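Local structure of esterase (Rhizomucor miehei, 4WY5) at residues L67-P72 with N111-F116; R104-K109 with N309-H314; A152-V157 with D317-Y322. The protein probably acts as a carboxylesterase, hydrolysing carboxylic ester bonds with an alpha/beta hydrolase fold. All blocks are in the same frame, centred on the assembly; numbering follows the deposited sequence.

How the contacts relate
Contact 1 is strand pairing inside the sheet, contact 2 is helix packing over one side of it, and contact 3 fits the end of helix 302-319 against the start of a sheet strand. Contacts 1 and 3 are buried; contact 2 is only partly so, and its Lys109 is exposed. Helix 302-319 serves both contacts 2 and 3. Helix 100-110 of contact 2 leads directly into the strand of contact 1, and a probable hydrogen bond between Thr107 OG1 and Thr114 OG1 ties them. Val112 of contact 1 packs on the Tyr319 ring of contact 3. Backbone hydrogen bonds cross contact 1 alone; contacts 2 and 3 rest on van der Waals packing.

Contact 1 (L67-P72 with N111-F116); sequences LTIVRP and NVVTVF
Thr68 and Phe116 exchange two backbone hydrogen bonds, Thr68 N to Phe116 O at 3.0 Å and Phe116 N to Thr68 O at 2.7 Å. Two residues on, Val70 and Thr114 repeat the exchange, with Thr114 N 2.9 Å from Val70 O. Between them Ile69 and Val115 make the non-hydrogen-bonded pair of this antiparallel ladder, where Ile69 CA lies 3.5 Å from Thr114 O in a CA-H...O contact. On the Ile69 side of the sheet, Ile69 CG2 touches Val113 CG1 diagonally at 3.9 Å. Val113 CG2 sits over one face of the Arg71 guanidinium, near its rim, 3.4 Å from NH2. The Arg71 chain runs straight to CD and then bends (chi3 -74°); NH1 donates to Gln78 O and NH2 to Asn149 O in hydrogen bonds. On the other side, Thr68 OG1 is bonded to Asp55 and Thr114 OG1 to Thr107 of helix 100-110. Strand 63-71 lies between 52-60 and 113-117, antiparallel to both, as the antiparallel strand of an alpha/beta hydrolase sheet does. The backbone bonds fix the register, while the buried polar ends of Thr68, Arg71 and Thr114 are satisfied by partners outside the two strands.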
loop_
_atom_site.group_PDB
_atom_site.type_symbol
_atom_site.label_atom_id
_atom_site.label_comp_id
_atom_site.label_asym_id
_atom_site.label_seq_id
_atom_site.Cartn_x
_atom_site.Cartn_y
_atom_site.Cartn_z
ATOM N N LEU A 67 -14.284 -7.128 27.370
ATOM C CA LEU A 67 -13.607 -6.140 26.531
ATOM C C LEU A 67 -12.269 -5.698 27.132
ATOM O O LEU A 67 -12.079 -5.724 28.348
ATOM C CB LEU A 67 -14.491 -4.901 26.326
ATOM C CG LEU A 67 -15.919 -5.076 25.815
ATOM C CD1 LEU A 67 -16.614 -3.740 25.709
ATOM C CD2 LEU A 67 -15.943 -5.796 24.492
ATOM N N THR A 68 -11.335 -5.310 26.272
ATOM C CA THR A 68 -10.115 -4.666 26.736
ATOM C C THR A 68 -10.032 -3.297 26.071
ATOM O O THR A 68 -10.206 -3.175 24.858
ATOM C CB THR A 68 -8.855 -5.526 26.434
ATOM O OG1 THR A 68 -8.917 -6.737 27.201
ATOM C CG2 THR A 68 -7.577 -4.790 26.810
ATOM N N ILE A 69 -9.814 -2.264 26.882
ATOM C CA ILE A 69 -9.793 -0.890 26.400
ATOM C C ILE A 69 -8.382 -0.326 26.513
ATOM O O ILE A 69 -7.807 -0.291 27.590
ATOM C CB ILE A 69 -10.786 0.001 27.183
ATOM C CG1 ILE A 69 -12.229 -0.432 26.895
ATOM C CG2 ILE A 69 -10.643 1.455 26.755
ATOM C CD1 ILE A 69 -12.898 -1.128 28.026
ATOM N N VAL A 70 -7.841 0.145 25.398
ATOM C CA VAL A 70 -6.425 0.492 25.311
ATOM C C VAL A 70 -6.314 1.935 24.822
ATOM O O VAL A 70 -7.012 2.309 23.880
ATOM C CB VAL A 70 -5.700 -0.492 24.344
ATOM C CG1 VAL A 70 -4.231 -0.364 24.434
ATOM C CG2 VAL A 70 -6.069 -1.938 24.659
ATOM N N ARG A 71 -5.453 2.740 25.454
ATOM C CA ARG A 71 -5.389 4.195 25.212
ATOM C C ARG A 71 -3.939 4.718 25.353
ATOM O O ARG A 71 -3.154 4.151 26.110
ATOM C CB ARG A 71 -6.341 4.926 26.195
ATOM C CG ARG A 71 -6.387 6.460 26.042
ATOM C CD ARG A 71 -7.142 7.237 27.139
ATOM N NE ARG A 71 -8.593 7.096 27.006
ATOM C CZ ARG A 71 -9.408 8.005 26.465
ATOM N NH1 ARG A 71 -8.943 9.147 25.985
ATOM N NH2 ARG A 71 -10.707 7.758 26.406
ATOM N N PRO A 72 -3.568 5.795 24.629
ATOM C CA PRO A 72 -2.186 6.264 24.833
ATOM C C PRO A 72 -2.030 7.092 26.122
ATOM O O PRO A 72 -3.021 7.670 26.595
ATOM C CB PRO A 72 -1.911 7.132 23.590
ATOM C CG PRO A 72 -3.094 6.910 22.656
ATOM C CD PRO A 72 -4.234 6.525 23.532
ATOM N N ASN A 111 -3.236 7.473 17.564
ATOM C CA ASN A 111 -3.751 8.257 18.699
ATOM C C ASN A 111 -5.244 8.001 18.882
ATOM O O ASN A 111 -6.059 8.907 18.711
ATOM C CB ASN A 111 -3.479 9.767 18.521
ATOM C CG ASN A 111 -3.512 10.541 19.843
ATOM O OD1 ASN A 111 -3.084 10.034 20.879
ATOM N ND2 ASN A 111 -4.002 11.785 19.802
ATOM N N VAL A 112 -5.606 6.760 19.212
ATOM C CA VAL A 112 -7.014 6.397 19.374
ATOM C C VAL A 112 -7.291 5.576 20.635
ATOM O O VAL A 112 -6.370 5.140 21.314
ATOM C CB VAL A 112 -7.516 5.584 18.174
ATOM C CG1 VAL A 112 -7.385 6.408 16.867
ATOM C CG2 VAL A 112 -6.743 4.275 18.069
ATOM N N VAL A 113 -8.572 5.341 20.914
ATOM C CA VAL A 113 -8.979 4.346 21.899
ATOM C C VAL A 113 -9.342 3.028 21.191
ATOM O O VAL A 113 -10.291 2.976 20.393
ATOM C CB VAL A 113 -10.195 4.831 22.731
ATOM C CG1 VAL A 113 -10.698 3.723 23.637
ATOM C CG2 VAL A 113 -9.829 6.073 23.548
ATOM N N THR A 114 -8.597 1.964 21.487
ATOM C CA THR A 114 -8.836 0.660 20.868
ATOM C C THR A 114 -9.657 -0.220 21.798
ATOM O O THR A 114 -9.260 -0.466 22.939
ATOM C CB THR A 114 -7.509 -0.086 20.536
ATOM O OG1 THR A 114 -6.735 0.669 19.599
ATOM C CG2 THR A 114 -7.794 -1.481 19.952
ATOM N N VAL A 115 -10.793 -0.704 21.306
ATOM C CA VAL A 115 -11.609 -1.654 22.057
ATOM C C VAL A 115 -11.363 -3.047 21.490
ATOM O O VAL A 115 -11.749 -3.344 20.359
ATOM C CB VAL A 115 -13.125 -1.318 21.989
ATOM C CG1 VAL A 115 -13.945 -2.335 22.798
ATOM C CG2 VAL A 115 -13.403 0.133 22.458
ATOM N N PHE A 116 -10.678 -3.879 22.267
ATOM C CA PHE A 116 -10.371 -5.243 21.871
ATOM C C PHE A 116 -11.498 -6.176 22.329
ATOM O O PHE A 116 -11.720 -6.342 23.533
ATOM C CB PHE A 116 -9.033 -5.679 22.479
ATOM C CG PHE A 116 -8.517 -7.001 21.960
ATOM C CD1 PHE A 116 -8.888 -8.195 22.572
ATOM C CD2 PHE A 116 -7.629 -7.050 20.883
ATOM C CE1 PHE A 116 -8.409 -9.432 22.096
ATOM C CE2 PHE A 116 -7.142 -8.282 20.399
ATOM C CZ PHE A 116 -7.532 -9.470 21.010
#

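Contact 2 (R104-K109 with N309-H314). With SO4 (sulfate ion), chain D.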
loop_
_atom_site.group_PDB
_atom_site.type_symbol
_atom_site.label_atom_id
_atom_site.label_comp_id
_atom_site.label_asym_id
_atom_site.label_seq_id
_atom_site.Cartn_x
_atom_site.Cartn_y
_atom_site.Cartn_z
ATOM N N ARG A 104 -0.953 -2.420 20.219
ATOM C CA ARG A 104 -0.298 -1.313 20.895
ATOM C C ARG A 104 0.330 -0.316 19.908
ATOM O O ARG A 104 0.275 0.896 20.146
ATOM C CB ARG A 104 0.732 -1.854 21.903
ATOM C CG ARG A 104 0.030 -2.397 23.163
ATOM C CD ARG A 104 0.938 -2.753 24.350
ATOM N NE ARG A 104 0.132 -3.375 25.408
ATOM C CZ ARG A 104 0.557 -3.668 26.634
ATOM N NH1 ARG A 104 1.799 -3.391 27.002
ATOM N NH2 ARG A 104 -0.273 -4.243 27.496
ATOM N N ASP A 105 0.853 -0.815 18.784
ATOM C CA ASP A 105 1.366 0.048 17.694
ATOM C C ASP A 105 0.282 0.954 17.053
ATOM O O ASP A 105 0.470 2.161 16.899
ATOM C CB ASP A 105 2.035 -0.802 16.585
ATOM C CG ASP A 105 3.439 -1.275 16.969
ATOM O OD1 ASP A 105 3.950 -0.846 18.034
ATOM O OD2 ASP A 105 4.054 -2.044 16.198
ATOM N N LEU A 106 -0.826 0.357 16.632
ATOM C CA LEU A 106 -1.935 1.126 16.052
ATOM C C LEU A 106 -2.484 2.184 17.021
ATOM O O LEU A 106 -2.796 3.311 16.620
ATOM C CB LEU A 106 -3.062 0.180 15.628
ATOM C CG LEU A 106 -2.682 -0.776 14.481
ATOM C CD1 LEU A 106 -3.746 -1.839 14.241
ATOM C CD2 LEU A 106 -2.395 0.009 13.200
ATOM N N THR A 107 -2.603 1.811 18.293
ATOM C CA THR A 107 -3.186 2.689 19.307
ATOM C C THR A 107 -2.380 3.984 19.490
ATOM O O THR A 107 -2.944 5.072 19.388
ATOM C CB THR A 107 -3.328 1.953 20.666
ATOM O OG1 THR A 107 -4.277 0.883 20.532
ATOM C CG2 THR A 107 -3.790 2.911 21.773
ATOM N N VAL A 108 -1.073 3.888 19.744
ATOM C CA VAL A 108 -0.300 5.112 19.978
ATOM C C VAL A 108 0.038 5.891 18.681
ATOM O O VAL A 108 0.103 7.120 18.725
ATOM C CB VAL A 108 1.010 4.829 20.784
ATOM C CG1 VAL A 108 0.742 3.803 21.874
ATOM C CG2 VAL A 108 2.147 4.354 19.891
ATOM N N LYS A 109 0.239 5.205 17.543
ATOM C CA LYS A 109 0.571 5.890 16.276
ATOM C C LYS A 109 -0.638 6.603 15.664
ATOM O O LYS A 109 -0.489 7.658 15.062
ATOM C CB LYS A 109 1.142 4.908 15.238
ATOM C CG LYS A 109 2.507 4.348 15.592
ATOM C CD LYS A 109 2.978 3.294 14.586
ATOM C CE LYS A 109 4.307 2.679 15.028
ATOM N NZ LYS A 109 5.455 3.642 15.072
ATOM N N ASN A 309 2.138 1.650 9.151
ATOM C CA ASN A 309 2.080 3.066 8.774
ATOM C C ASN A 309 0.952 3.403 7.787
ATOM O O ASN A 309 0.343 4.468 7.873
ATOM C CB ASN A 309 3.412 3.524 8.155
ATOM C CG ASN A 309 4.542 3.579 9.167
ATOM O OD1 ASN A 309 4.315 3.470 10.372
ATOM N ND2 ASN A 309 5.771 3.799 8.679
ATOM N N THR A 310 0.677 2.489 6.860
ATOM C CA THR A 310 -0.312 2.721 5.809
ATOM C C THR A 310 -1.753 2.673 6.362
ATOM O O THR A 310 -2.603 3.474 5.969
ATOM C CB THR A 310 -0.121 1.690 4.662
ATOM O OG1 THR A 310 1.196 1.841 4.104
ATOM C CG2 THR A 310 -1.152 1.886 3.564
ATOM N N ILE A 311 -2.019 1.718 7.256
ATOM C CA ILE A 311 -3.268 1.692 8.006
ATOM C C ILE A 311 -3.456 2.972 8.839
ATOM O O ILE A 311 -4.527 3.595 8.812
ATOM C CB ILE A 311 -3.337 0.471 8.971
ATOM C CG1 ILE A 311 -3.385 -0.853 8.199
ATOM C CG2 ILE A 311 -4.556 0.567 9.898
ATOM C CD1 ILE A 311 -3.359 -2.079 9.123
ATOM N N VAL A 312 -2.409 3.389 9.545
ATOM C CA VAL A 312 -2.509 4.581 10.386
ATOM C C VAL A 312 -2.893 5.812 9.565
ATOM O O VAL A 312 -3.741 6.602 9.988
ATOM C CB VAL A 312 -1.181 4.842 11.154
ATOM C CG1 VAL A 312 -1.131 6.252 11.747
ATOM C CG2 VAL A 312 -1.001 3.794 12.253
ATOM N N ALA A 313 -2.307 5.959 8.376
ATOM C CA ALA A 313 -2.604 7.127 7.549
ATOM C C ALA A 313 -4.035 7.097 6.986
ATOM O O ALA A 313 -4.659 8.148 6.827
ATOM C CB ALA A 313 -1.588 7.244 6.414
ATOM N N HIS A 314 -4.549 5.895 6.710
ATOM C CA HIS A 314 -5.922 5.717 6.221
ATOM C C HIS A 314 -6.948 6.029 7.309
ATOM O O HIS A 314 -7.979 6.666 7.047
ATOM C CB HIS A 314 -6.143 4.278 5.713
ATOM C CG HIS A 314 -7.586 3.924 5.530
ATOM N ND1 HIS A 314 -8.295 4.237 4.389
ATOM C CD2 HIS A 314 -8.459 3.294 6.357
ATOM C CE1 HIS A 314 -9.545 3.810 4.518
ATOM N NE2 HIS A 314 -9.669 3.234 5.701
HETATM S S SO4 D . 1.402 -5.249 30.961
HETATM O O1 SO4 D . 1.549 -5.846 32.293
HETATM O O2 SO4 D . 0.487 -4.111 31.022
HETATM O O3 SO4 D . 2.706 -4.782 30.473
HETATM O O4 SO4 D . 0.847 -6.252 30.049
#
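This is a mainly apolar, partly buried helix-helix contact, made by Leu106 and Lys109 of helix 100-110 against Ile311 and Val312 of helix 302-319 on one side of the central sheet; Lys109 takes part mainly through CB and its carbonyl. The axes of the two six-residue segments pass 10.1 Å apart at a crossing angle of -41°, and no hydrogen bond joins them. Val312 does most of the touching, with its two methyls divided between partners. CG1, anti to the backbone N (chi1 165°), meets the backbone carbonyl of Lys109, 3.7 Å from O. CG2 lies 3.8 Å from Lys109 CB and 4.1 Å from Leu106 CD2, where the leucine and valine side chains pass one another, pointing opposite ways. The same Leu106 CD2 reaches Ile311 CG2 at 4.0 Å. In the alpha/beta hydrolase fold the helix before strand 113-117 and the last helix of the chain flank the sheet together, and the Leu106 side chain lies close to, though not in contact with, a probable nucleophile elbow. Ile311 continues onto Phe257 and Ile189 of the sheet. Away from the interface, Arg104 forms a salt bridge with Glu53 and a weak hydrogen bond, 3.4 Å from Arg104 NH2 to O4 of a sulfate ion, most likely a crystallisation component. Helix 302-319 also faces the second subunit: Asn309 ND2 hydrogen-bonds to Asp317 OD1 of that chain.

Contact 3 (A152-V157 with D317-Y322)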
loop_
_atom_site.group_PDB
_atom_site.type_symbol
_atom_site.label_atom_id
_atom_site.label_comp_id
_atom_site.label_asym_id
_atom_site.label_seq_id
_atom_site.Cartn_x
_atom_site.Cartn_y
_atom_site.Cartn_z
ATOM N N ALA A 152 -18.004 8.780 19.531
ATOM C CA ALA A 152 -18.505 7.494 19.055
ATOM C C ALA A 152 -18.874 7.525 17.575
ATOM O O ALA A 152 -19.006 6.472 16.953
ATOM C CB ALA A 152 -19.697 7.044 19.888
ATOM N N GLU A 153 -19.046 8.715 17.002
ATOM C CA GLU A 153 -19.335 8.792 15.568
ATOM C C GLU A 153 -18.083 8.456 14.718
ATOM O O GLU A 153 -18.202 7.920 13.612
ATOM C CB GLU A 153 -19.897 10.170 15.183
ATOM C CG GLU A 153 -21.264 10.526 15.830
ATOM C CD GLU A 153 -22.387 9.490 15.614
ATOM O OE1 GLU A 153 -22.496 8.896 14.507
ATOM O OE2 GLU A 153 -23.178 9.283 16.567
ATOM N N ALA A 154 -16.893 8.793 15.217
ATOM C CA ALA A 154 -15.646 8.474 14.510
ATOM C C ALA A 154 -15.188 7.045 14.855
ATOM O O ALA A 154 -14.357 6.845 15.753
ATOM C CB ALA A 154 -14.564 9.478 14.847
ATOM N N LEU A 155 -15.748 6.064 14.151
ATOM C CA LEU A 155 -15.606 4.658 14.524
ATOM C C LEU A 155 -15.155 3.816 13.336
ATOM O O LEU A 155 -15.640 3.999 12.228
ATOM C CB LEU A 155 -16.938 4.126 15.079
ATOM C CG LEU A 155 -17.044 2.751 15.749
ATOM C CD1 LEU A 155 -18.108 2.805 16.875
ATOM C CD2 LEU A 155 -17.372 1.632 14.744
ATOM N N ALA A 156 -14.242 2.883 13.588
ATOM C CA ALA A 156 -13.698 1.997 12.559
ATOM C C ALA A 156 -13.649 0.549 13.058
ATOM O O ALA A 156 -13.581 0.320 14.269
ATOM C CB ALA A 156 -12.314 2.466 12.166
ATOM N N VAL A 157 -13.722 -0.430 12.160
ATOM C CA VAL A 157 -13.458 -1.807 12.586
ATOM C C VAL A 157 -12.296 -2.348 11.761
ATOM O O VAL A 157 -12.199 -2.077 10.559
ATOM C CB VAL A 157 -14.703 -2.754 12.469
ATOM C CG1 VAL A 157 -15.844 -2.221 13.280
ATOM C CG2 VAL A 157 -15.159 -2.891 11.054
ATOM N N ASP A 317 -7.066 9.795 7.865
ATOM C CA ASP A 317 -7.778 10.423 6.741
ATOM C C ASP A 317 -9.303 10.342 6.918
ATOM O O ASP A 317 -10.022 11.315 6.670
ATOM C CB ASP A 317 -7.352 9.766 5.418
ATOM C CG ASP A 317 -7.986 10.424 4.191
ATOM O OD1 ASP A 317 -7.366 11.329 3.582
ATOM O OD2 ASP A 317 -9.109 10.013 3.819
ATOM N N ILE A 318 -9.786 9.168 7.319
ATOM C CA ILE A 318 -11.217 8.930 7.551
ATOM C C ILE A 318 -11.762 9.717 8.756
ATOM O O ILE A 318 -12.826 10.347 8.686
ATOM C CB ILE A 318 -11.493 7.427 7.775
ATOM C CG1 ILE A 318 -11.252 6.646 6.484
ATOM C CG2 ILE A 318 -12.934 7.207 8.218
ATOM C CD1 ILE A 318 -12.216 7.004 5.350
ATOM N N TYR A 319 -11.033 9.650 9.864
ATOM C CA TYR A 319 -11.439 10.294 11.109
ATOM C C TYR A 319 -11.541 11.831 10.966
ATOM O O TYR A 319 -12.386 12.472 11.592
ATOM C CB TYR A 319 -10.453 9.945 12.234
ATOM C CG TYR A 319 -10.511 8.526 12.797
ATOM C CD1 TYR A 319 -11.713 7.820 12.889
ATOM C CD2 TYR A 319 -9.352 7.917 13.292
ATOM C CE1 TYR A 319 -11.753 6.512 13.438
ATOM C CE2 TYR A 319 -9.378 6.640 13.838
ATOM C CZ TYR A 319 -10.575 5.942 13.909
ATOM O OH TYR A 319 -10.574 4.681 14.461
ATOM N N ALA A 320 -10.679 12.419 10.139
ATOM C CA ALA A 320 -10.631 13.876 10.008
ATOM C C ALA A 320 -11.934 14.451 9.413
ATOM O O ALA A 320 -12.228 15.636 9.609
ATOM C CB ALA A 320 -9.432 14.295 9.173
ATOM N N LYS A 321 -12.708 13.621 8.699
ATOM C CA LYS A 321 -14.006 14.047 8.141
ATOM C C LYS A 321 -15.105 14.188 9.201
ATOM O O LYS A 321 -16.207 14.638 8.883
ATOM C CB LYS A 321 -14.532 13.042 7.104
ATOM C CG LYS A 321 -13.578 12.520 6.048
ATOM C CD LYS A 321 -14.210 11.266 5.415
ATOM C CE LYS A 321 -13.718 11.016 3.997
ATOM N NZ LYS A 321 -14.053 12.144 3.074
ATOM N N TYR A 322 -14.805 13.818 10.448
ATOM C CA TYR A 322 -15.824 13.733 11.497
ATOM C C TYR A 322 -15.429 14.525 12.727
ATOM O O TYR A 322 -15.945 14.275 13.814
ATOM C CB TYR A 322 -16.084 12.269 11.897
ATOM C CG TYR A 322 -16.714 11.479 10.785
ATOM C CD1 TYR A 322 -18.037 11.690 10.422
ATOM C CD2 TYR A 322 -15.969 10.558 10.058
ATOM C CE1 TYR A 322 -18.615 10.985 9.373
ATOM C CE2 TYR A 322 -16.533 9.850 9.000
ATOM C CZ TYR A 322 -17.856 10.068 8.664
ATOM O OH TYR A 322 -18.424 9.371 7.624
#
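An inverse gamma turn centred on Ala154 leads the chain into strand 155-160 of the sheet, and the ring of Tyr319, near the end of helix 302-319, packs against that turn and the first part of the strand. Ala154 meets the CD1-CE1 bond of the ring: its CB is 3.8 Å from Tyr319 CD1, and its carbonyl O lies obliquely 3.5 Å from CE1. The backbone N of Leu155 approaches the ring edge near its plane, 4.1 Å from Tyr319 CE1. Farther along, Ala156 CB touches the hydroxyl, 3.6 Å from Tyr319 OH. That hydroxyl makes a weak hydrogen bond with Val82 O of strand 80-86. The neighbouring strand also pairs through its backbone with Ala154 and Ala156, while Pro81 also packs on the Tyr319 side chain. Tyr322 adds a smaller touch, its CB 4.3 Å from Ala154 CB. Its backbone N is bonded to Tyr319 O at 3.0 Å, and its ring makes a cation-pi contact with Lys184, whose NZ also bonds to Glu153 O. With only methyls at Ala154 and Ala156, the ring lies close to the strand backbone, and the last helix is joined to this part of the sheet by dispersion contacts, with the tyrosine hydroxyl given a weak polar partner on the adjacent strand.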